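Local coordinates for transketolase (Campylobacter jejuni, PDB 3L84), which belongs to the transketolase family of thiamine diphosphate-binding proteins, with two domains of the cofactor-binding kind followed by a transketolase-like C-terminal domain, at residues S84-D87 with L88-R92; K287-F290 with E291-V294. All coordinates share one frame; numbering follows the deposited sequence.

Interaction 1 (S84-D87 with L88-R92); sequences SLED and LKNFR
Leu-88 sits one turn on from Ser-84 in the short helix 85-88, and its N-H bonds Ser-84 O at 3.1 Å. Lys-89 N repeats the pattern on Leu-85 O. Asn-90 N then steps back only three residues, to Asp-87 O, as the chain leaves the helix in the type I turn from Leu-88 to Phe-91.

The helix start is closed by a capping box. Asp-87 N donates to Ser-84 OG at 3.0 Å, and Ser-84 N donates almost straight to Asp-87 OD2 at 2.9 Å. Asp-87 CG lies beside its own backbone N (chi1 -68°), which turns the carboxylate back toward the cap. The bond from Ser-84 N holds OD2 there.

The tight part is Leu-88 against the carbonyl oxygens of the turn before it. Its CB lies 3.4 Å from Leu-85 O, and its CG 3.5 Å from Ser-84 O. The leucine pair is a looser apolar contact, Leu-88 CD1 to Leu-85 CD1 at 4.2 Å, with the two side chains at about a right angle. The other side is looser still and wet. Lys-89 runs extended, with CE near Leu-85 CG and CD 3.8 Å from Glu-86 OE1. Its NZ stays 4.6 Å from Glu-86 OE1, beyond a salt bridge, and one water joins the two charges. A second water donates to Asp-87 OD1.

This is a capped single-turn helix running into a beta turn. Leu-88 and Phe-91 rest on Tyr-73 of helix 69-79 and on Met-20 of helix 3-24. Beyond the turn, Arg-92 forms a salt bridge with Asp-449 of the second subunit, so the segment leads from these two helices to the dimer interface.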
# COMPACT_ATOMS: atom_id res chain seq x y z
N SER A 84 -23.42 18.94 -19.36
CA SER A 84 -23.86 19.43 -20.66
C SER A 84 -23.03 18.87 -21.81
O SER A 84 -21.96 18.30 -21.63
CB SER A 84 -23.80 20.94 -20.69
OG SER A 84 -22.46 21.38 -20.69
N LEU A 85 -23.52 19.09 -23.02
CA LEU A 85 -22.75 18.77 -24.20
C LEU A 85 -21.44 19.56 -24.24
O LEU A 85 -20.39 19.00 -24.56
CB LEU A 85 -23.57 19.01 -25.47
CG LEU A 85 -23.00 18.39 -26.75
CD1 LEU A 85 -23.03 16.85 -26.70
CD2 LEU A 85 -23.79 18.91 -27.96
N GLU A 86 -21.47 20.83 -23.87
CA GLU A 86 -20.25 21.60 -23.79
C GLU A 86 -19.25 20.97 -22.80
O GLU A 86 -18.05 20.96 -23.04
CB GLU A 86 -20.52 23.05 -23.40
CG GLU A 86 -19.38 23.99 -23.74
CD GLU A 86 -19.06 24.08 -25.25
OE1 GLU A 86 -19.89 23.76 -26.13
OE2 GLU A 86 -17.92 24.48 -25.54
N ASP A 87 -19.75 20.48 -21.67
CA ASP A 87 -18.86 19.81 -20.73
C ASP A 87 -18.15 18.60 -21.38
O ASP A 87 -16.97 18.38 -21.18
CB ASP A 87 -19.64 19.33 -19.50
CG ASP A 87 -20.16 20.45 -18.63
OD1 ASP A 87 -19.50 21.53 -18.52
OD2 ASP A 87 -21.24 20.25 -18.00
N LEU A 88 -18.89 17.85 -22.17
CA LEU A 88 -18.28 16.72 -22.89
C LEU A 88 -17.18 17.20 -23.85
O LEU A 88 -16.16 16.54 -23.99
CB LEU A 88 -19.34 15.90 -23.65
CG LEU A 88 -20.54 15.35 -22.86
CD1 LEU A 88 -21.38 14.43 -23.75
CD2 LEU A 88 -20.07 14.61 -21.61
N LYS A 89 -17.40 18.35 -24.48
CA LYS A 89 -16.41 18.96 -25.35
C LYS A 89 -15.19 19.51 -24.63
O LYS A 89 -14.26 19.96 -25.26
CB LYS A 89 -17.08 20.06 -26.18
CG LYS A 89 -18.01 19.51 -27.23
CD LYS A 89 -18.81 20.59 -27.95
CE LYS A 89 -19.84 19.95 -28.91
NZ LYS A 89 -20.68 20.94 -29.65
N ASN A 90 -15.22 19.52 -23.30
CA ASN A 90 -14.14 19.98 -22.44
C ASN A 90 -13.46 18.80 -21.71
O ASN A 90 -12.74 19.01 -20.72
CB ASN A 90 -14.70 20.97 -21.40
CG ASN A 90 -15.19 22.25 -22.03
OD1 ASN A 90 -14.78 22.59 -23.15
ND2 ASN A 90 -16.07 22.94 -21.34
N PHE A 91 -13.69 17.58 -22.17
CA PHE A 91 -13.09 16.42 -21.57
C PHE A 91 -11.57 16.60 -21.41
O PHE A 91 -10.87 17.01 -22.32
CB PHE A 91 -13.40 15.22 -22.47
CG PHE A 91 -12.87 13.88 -22.00
CD1 PHE A 91 -13.27 13.32 -20.79
CD2 PHE A 91 -12.01 13.13 -22.80
CE1 PHE A 91 -12.86 12.05 -20.42
CE2 PHE A 91 -11.60 11.87 -22.43
CZ PHE A 91 -12.03 11.33 -21.25
N ARG A 92 -11.12 16.30 -20.23
CA ARG A 92 -9.69 16.29 -19.89
C ARG A 92 -9.01 17.66 -19.93
O ARG A 92 -7.79 17.74 -19.87
CB ARG A 92 -8.91 15.24 -20.69
CG ARG A 92 -9.12 13.82 -20.19
CD ARG A 92 -8.54 12.71 -21.14
NE ARG A 92 -8.55 11.49 -20.37
CZ ARG A 92 -7.52 10.94 -19.73
NH1 ARG A 92 -6.29 11.31 -19.97
NH2 ARG A 92 -7.74 9.97 -18.85
O HOH W 1 -21.77 22.29 -27.36
O HOH W 2 -16.80 21.66 -18.17

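Interaction 2 (K287-F290 with E291-V294); sequences KIRF and ESAV
Arg-289 O is gripped by several donors. Ser-292 OG gives the shortest bond, 2.7 Å to Arg-289 O, tilted 20° from the carbonyl plane. Ser-292 N adds a weak bond to the same oxygen, and a glycerol, probably from the crystallisation liquor, supplies a third partner. The hydroxyl reaches back because OG lies between the backbone N and the carbonyl carbon of Ser-292 (chi1 71°).

The remaining backbone bonds trace the end of one helix and the approach to the next. Glu-291 N bonds Lys-287 O at 3.0 Å, a regular helical step. Ser-292 N is shared weakly between Ile-288 O and Arg-289 O. Ala-293 N steps back three residues, to Phe-290 O at 3.2 Å.

Glu-291 folds back over the last turn. Its CG packs 3.1 Å from Lys-287 O. Its side chain crosses that of Lys-287 at a slant, with Lys-287 CE 3.6 Å from Glu-291 OE1. Lys-287 bends at its end (chi4 67°), bringing NZ to Glu-291 OE1 at 3.4 Å. This weak salt bridge is uncertain, for it holds in one of two conformers of Glu-291. In that conformer OE1 also bonds a glycerol. The bridge lies at the surface, and Lys-287 is exposed.

Phe-290 is the buried residue here. Its side chain rests on Gln-9 and Leu-13 of helix 3-24. Arg-289 touches Ile-5 and Gln-9 of that helix and bonds Tyr-44 OH through NH1. Ala-293 leans on Pro-50. The contact is thus the junction of helices 284-291 and 293-310, with its inner side laid against helix 3-24.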
# COMPACT_ATOMS: atom_id res chain seq x y z
N LYS A 287 -31.97 10.06 -28.11
CA LYS A 287 -32.10 11.22 -27.22
C LYS A 287 -33.32 11.07 -26.31
O LYS A 287 -33.22 11.21 -25.09
CB LYS A 287 -32.21 12.51 -28.05
CG LYS A 287 -32.31 13.79 -27.23
CD LYS A 287 -32.67 15.01 -28.07
CE LYS A 287 -33.29 16.16 -27.24
NZ LYS A 287 -32.29 16.73 -26.30
N ILE A 288 -34.45 10.77 -26.91
CA ILE A 288 -35.71 10.66 -26.18
C ILE A 288 -35.66 9.48 -25.24
O ILE A 288 -36.09 9.59 -24.09
CB ILE A 288 -36.89 10.50 -27.16
CG1 ILE A 288 -37.06 11.75 -28.01
CG2 ILE A 288 -38.21 10.19 -26.44
CD1 ILE A 288 -37.91 11.49 -29.21
N ARG A 289 -35.18 8.34 -25.71
CA ARG A 289 -35.15 7.14 -24.89
C ARG A 289 -34.22 7.29 -23.68
O ARG A 289 -34.64 7.01 -22.55
CB ARG A 289 -34.78 5.93 -25.73
CG ARG A 289 -34.72 4.60 -24.97
CD ARG A 289 -36.01 4.20 -24.25
NE ARG A 289 -37.20 4.08 -25.09
CZ ARG A 289 -37.56 2.99 -25.76
NH1 ARG A 289 -36.80 1.89 -25.80
NH2 ARG A 289 -38.70 3.00 -26.44
N PHE A 290 -33.00 7.75 -23.87
CA PHE A 290 -32.11 8.00 -22.74
C PHE A 290 -32.68 9.06 -21.78
O PHE A 290 -32.61 8.88 -20.56
CB PHE A 290 -30.70 8.43 -23.19
CG PHE A 290 -29.76 7.30 -23.57
CD1 PHE A 290 -29.37 6.35 -22.63
CD2 PHE A 290 -29.22 7.23 -24.84
CE1 PHE A 290 -28.45 5.35 -22.97
CE2 PHE A 290 -28.32 6.27 -25.16
CZ PHE A 290 -27.94 5.32 -24.23
N GLU A 291 -33.27 10.15 -22.29
CA GLU A 291 -33.70 11.22 -21.40
C GLU A 291 -34.99 10.85 -20.63
O GLU A 291 -35.34 11.51 -19.65
CB GLU A 291 -33.79 12.58 -22.13
CG GLU A 291 -34.98 12.77 -23.06
CD GLU A 291 -34.91 14.04 -23.97
OE1 GLU A 291 -33.88 14.75 -24.00
OE2 GLU A 291 -35.91 14.31 -24.68
N SER A 292 -35.69 9.79 -21.04
CA SER A 292 -36.86 9.36 -20.29
C SER A 292 -36.49 8.90 -18.88
O SER A 292 -37.37 8.83 -18.04
CB SER A 292 -37.60 8.25 -21.05
OG SER A 292 -36.86 7.06 -21.03
N ALA A 293 -35.20 8.66 -18.61
CA ALA A 293 -34.73 8.44 -17.23
C ALA A 293 -35.17 9.54 -16.27
O ALA A 293 -35.35 9.30 -15.07
CB ALA A 293 -33.18 8.27 -17.18
N VAL A 294 -35.32 10.75 -16.78
CA VAL A 294 -35.76 11.88 -15.95
C VAL A 294 -37.17 11.65 -15.39
O VAL A 294 -37.39 11.68 -14.16
CB VAL A 294 -35.65 13.22 -16.74
CG1 VAL A 294 -36.30 14.40 -15.97
CG2 VAL A 294 -34.15 13.50 -17.05

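Interaction 1 and interaction 2 lie in series along the chain, both within the thiamine diphosphate-binding domain. Their centres are 19 Å apart and their nearest atoms about 9 Å apart, so they do not touch. Helix 3-24 is common to both. Interaction 1 packs on Met-20, toward its C-terminal end, whereas interaction 2 covers Ile-5, Gln-9 and Leu-13, nearer its start. Interaction 1 follows the chain out of a short helix, and interaction 2 joins two helices. Only interaction 1 has a contact with the second subunit, through Arg-92. Interaction 2 is a surface contact, and its centre lies about 32 Å from the centre of the chain. Its ligand is glycerol, probably from the crystallisation liquor.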